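Side-chain contacts in ferulic acid decarboxylase 1 (Candida dubliniensis, PDB 4ZAD), which catalyses the reversible decarboxylation of aromatic acrylic acids such as ferulic, p-coumaric and cinnamic acid to vinyl compounds, using prenylated FMN and manganese: residues V107-P112 against G245-Q250; E242-G245 against A251-V254. All coordinates share one frame; numbering follows the deposited sequence.

Interaction 1. Residues V107-P112 against G245-Q250; sequences VANRNP and GGLCNQ
Asn109, just past the end of helix 99-108, meets Gly246 and Leu247 in the last turn of helix 240-247. The carbonyl of Gly245 is used within its own segment, where Gly245 O accepts Gln250 N at 2.9 Å. Gly246 brings only backbone to the contact. Its oxygen lies 4.0 Å from Asn109 OD1, a loose approach of two acceptors that is not a bond; Gly246 O takes Asn249 N at 2.7 Å. The amide nitrogen of Asn109 is engaged too, for ND2 bonds back to Phe105 O in its own helix. With its CG beside the backbone N (chi1 -77°), Asn109 can fold its amide back in this way while its CB is turned to the neighbouring helix.

Leu247 supplies the apolar half. One branch of its fork, CD2, reaches Asn109 CB at 3.9 Å, so methyl meets methylene rather than amide. The same side chain also packs against Phe105 and Leu106 of helix 99-108 and Val229 of helix 224-230. Cys248 points away from the 107-112 segment and packs on Ala225 and Leu7. Asn249 then takes positive phi (42°) and Gln250 leads the chain away. Two helix ends thus abut, and the nested bonds from Gln250 N to Gly245 O and from Asn249 N to Gly246 O, with left-handed Asn249, are those of a Schellman motif terminating helix 240-247.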
# COMPACT_ATOMS: atom_id res chain seq x y z
N VAL A 107 13.50 -21.42 -8.97
CA VAL A 107 14.92 -21.25 -8.69
C VAL A 107 15.65 -22.59 -8.57
O VAL A 107 16.69 -22.80 -9.19
CB VAL A 107 15.13 -20.38 -7.41
CG1 VAL A 107 16.56 -20.45 -6.89
CG2 VAL A 107 14.70 -18.92 -7.71
N ALA A 108 15.07 -23.51 -7.80
CA ALA A 108 15.69 -24.81 -7.54
C ALA A 108 15.97 -25.55 -8.84
O ALA A 108 16.99 -26.23 -8.96
CB ALA A 108 14.81 -25.64 -6.66
N ASN A 109 15.07 -25.40 -9.81
CA ASN A 109 15.16 -26.13 -11.08
C ASN A 109 15.85 -25.36 -12.24
O ASN A 109 15.85 -25.82 -13.39
CB ASN A 109 13.76 -26.63 -11.47
CG ASN A 109 13.33 -27.89 -10.66
OD1 ASN A 109 13.56 -29.02 -11.09
ND2 ASN A 109 12.67 -27.67 -9.52
N ARG A 110 16.51 -24.25 -11.91
CA ARG A 110 17.25 -23.44 -12.89
C ARG A 110 18.67 -23.93 -13.26
O ARG A 110 19.23 -23.50 -14.24
CB ARG A 110 17.29 -21.95 -12.47
CG ARG A 110 16.08 -21.15 -12.99
CD ARG A 110 16.16 -20.85 -14.48
NE ARG A 110 17.05 -19.72 -14.70
CZ ARG A 110 18.31 -19.79 -15.15
NH1 ARG A 110 18.87 -20.94 -15.50
NH2 ARG A 110 19.02 -18.68 -15.29
N ASN A 111 19.26 -24.80 -12.47
CA ASN A 111 20.52 -25.44 -12.83
C ASN A 111 20.32 -26.29 -14.10
O ASN A 111 19.57 -27.24 -14.06
CB ASN A 111 20.86 -26.32 -11.63
CG ASN A 111 22.24 -26.92 -11.68
OD1 ASN A 111 22.91 -26.97 -12.72
ND2 ASN A 111 22.66 -27.43 -10.51
N PRO A 112 20.98 -25.97 -15.22
CA PRO A 112 20.73 -26.73 -16.46
C PRO A 112 20.85 -28.27 -16.40
O PRO A 112 20.28 -28.94 -17.26
CB PRO A 112 21.79 -26.16 -17.43
CG PRO A 112 22.02 -24.80 -16.99
CD PRO A 112 21.86 -24.82 -15.47
N GLY A 245 10.68 -29.00 -19.27
CA GLY A 245 10.88 -30.43 -19.02
C GLY A 245 11.36 -30.79 -17.59
O GLY A 245 10.81 -31.68 -16.94
N GLY A 246 12.37 -30.09 -17.11
CA GLY A 246 12.87 -30.34 -15.77
C GLY A 246 11.75 -30.09 -14.77
O GLY A 246 11.46 -30.92 -13.92
N LEU A 247 11.11 -28.94 -14.90
CA LEU A 247 10.07 -28.53 -13.99
C LEU A 247 9.01 -29.62 -13.91
O LEU A 247 8.48 -29.90 -12.83
CB LEU A 247 9.48 -27.17 -14.45
CG LEU A 247 10.36 -25.95 -14.19
CD1 LEU A 247 9.99 -24.76 -15.06
CD2 LEU A 247 10.27 -25.59 -12.73
N CYS A 248 8.73 -30.26 -15.04
CA CYS A 248 7.76 -31.33 -15.06
C CYS A 248 8.37 -32.73 -14.80
O CYS A 248 7.65 -33.72 -14.84
CB CYS A 248 7.00 -31.33 -16.40
SG CYS A 248 6.30 -29.75 -16.90
N ASN A 249 9.67 -32.81 -14.50
CA ASN A 249 10.41 -34.10 -14.42
C ASN A 249 9.99 -35.02 -15.58
O ASN A 249 9.79 -36.21 -15.40
CB ASN A 249 10.25 -34.79 -13.03
CG ASN A 249 11.31 -35.95 -12.81
OD1 ASN A 249 12.54 -35.75 -12.93
ND2 ASN A 249 10.80 -37.17 -12.49
N GLN A 250 9.86 -34.44 -16.76
CA GLN A 250 9.28 -35.11 -17.90
C GLN A 250 9.33 -34.25 -19.18
O GLN A 250 8.83 -33.15 -19.19
CB GLN A 250 7.82 -35.44 -17.63
CG GLN A 250 7.23 -36.17 -18.82
CD GLN A 250 5.84 -36.61 -18.62
OE1 GLN A 250 5.39 -36.86 -17.50
NE2 GLN A 250 5.12 -36.73 -19.74

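Interaction 2. Residues E242-G245 against A251-V254; sequences EYIG and AVPV
Ile244 and Val252 meet through one methyl each, Ile244 CG2 lying 3.6 Å from Val252 CG2. The torsions choose these branches. In Ile244, chi1 of -64° sets CG1 beside the backbone N and sends CG2 anti to it, where it touches Val252; CB follows more distantly, 4.2 Å from Val252 CG2. In Val252 the roles are reversed: CG1 is anti to the backbone N (chi1 -175°), and CG2 is the methyl beside that nitrogen. The two side chains meet at a slant, a point contact of branches rather than an interlocking of flanks.

Here a helix turns back into a strand. Helix 240-247 ends, a short turn follows, and the chain enters strand 253-256, the middle strand of a small mixed sheet, with Val252 already bonded through its backbone to Val119 of strand 119-120. The close turn at Gly245 is consistent with its lack of a side chain: its CA is 4.7 Å from Ala251 CA, and Val252 CG2 sits 4.3 Å from Gly245 N. Ala225, Ala226 and Val229 of helix 224-230 also pack on Ile244, and its side chain comes within about 4 Å of that of Trp175, a residue binding prenylated FMN.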
# COMPACT_ATOMS: atom_id res chain seq x y z
N GLU A 242 13.43 -26.92 -22.48
CA GLU A 242 14.30 -27.78 -21.68
C GLU A 242 14.10 -27.52 -20.17
O GLU A 242 14.10 -28.43 -19.35
CB GLU A 242 15.76 -27.55 -22.09
CG GLU A 242 16.03 -27.73 -23.57
CD GLU A 242 17.51 -27.63 -23.97
OE1 GLU A 242 18.37 -27.11 -23.18
OE2 GLU A 242 17.81 -28.06 -25.12
N TYR A 243 13.92 -26.25 -19.79
CA TYR A 243 13.57 -25.89 -18.40
C TYR A 243 12.17 -26.40 -18.12
O TYR A 243 11.93 -26.95 -17.06
CB TYR A 243 13.64 -24.39 -18.22
CG TYR A 243 13.36 -23.81 -16.86
CD1 TYR A 243 14.04 -24.23 -15.70
CD2 TYR A 243 12.50 -22.73 -16.72
CE1 TYR A 243 13.80 -23.63 -14.46
CE2 TYR A 243 12.27 -22.12 -15.48
CZ TYR A 243 12.91 -22.56 -14.37
OH TYR A 243 12.62 -21.95 -13.17
N ILE A 244 11.25 -26.28 -19.07
CA ILE A 244 9.88 -26.76 -18.81
C ILE A 244 9.90 -28.26 -18.50
O ILE A 244 9.26 -28.70 -17.55
CB ILE A 244 8.88 -26.44 -19.95
CG1 ILE A 244 8.69 -24.90 -20.10
CG2 ILE A 244 7.57 -27.10 -19.67
CD1 ILE A 244 8.41 -24.46 -21.48
N GLY A 245 10.68 -29.00 -19.27
CA GLY A 245 10.88 -30.43 -19.02
C GLY A 245 11.36 -30.79 -17.59
O GLY A 245 10.81 -31.68 -16.94
N ALA A 251 9.90 -34.82 -20.24
CA ALA A 251 9.95 -34.24 -21.59
C ALA A 251 8.60 -33.74 -22.10
O ALA A 251 7.66 -34.52 -22.20
CB ALA A 251 10.45 -35.30 -22.57
N VAL A 252 8.52 -32.47 -22.51
CA VAL A 252 7.33 -32.01 -23.19
C VAL A 252 7.16 -32.71 -24.53
O VAL A 252 7.96 -32.56 -25.46
CB VAL A 252 7.29 -30.49 -23.41
CG1 VAL A 252 5.92 -30.10 -24.03
CG2 VAL A 252 7.53 -29.75 -22.09
N PRO A 253 6.12 -33.50 -24.64
CA PRO A 253 5.83 -34.09 -25.92
C PRO A 253 5.45 -33.04 -26.99
O PRO A 253 4.56 -32.24 -26.77
CB PRO A 253 4.68 -35.03 -25.61
CG PRO A 253 4.03 -34.49 -24.40
CD PRO A 253 5.04 -33.71 -23.66
N VAL A 254 6.14 -33.04 -28.12
CA VAL A 254 5.96 -32.06 -29.18
C VAL A 254 5.75 -32.73 -30.54
O VAL A 254 6.20 -33.86 -30.79
CB VAL A 254 7.19 -31.04 -29.32
CG1 VAL A 254 7.48 -30.27 -28.00
CG2 VAL A 254 8.47 -31.70 -29.84

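Both interactions are buried, and helix 240-247 takes part in each, with Gly245 common to the two ranges. They differ in reach: interaction 1 joins this helix to a distant part of the chain, the end of helix 99-108, whereas interaction 2 links it to the strand that follows almost at once. Chemistry changes accordingly. Interaction 1 mixes an apolar touch with an amide and a backbone carbonyl that find their bonds within their own helix ends; interaction 2 is purely apolar and lies nearer the cofactor site. Tyr243 connects them, its CE1 being 3.2 Å from Asn109 O, while its hydroxyl bonds to Leu106 O.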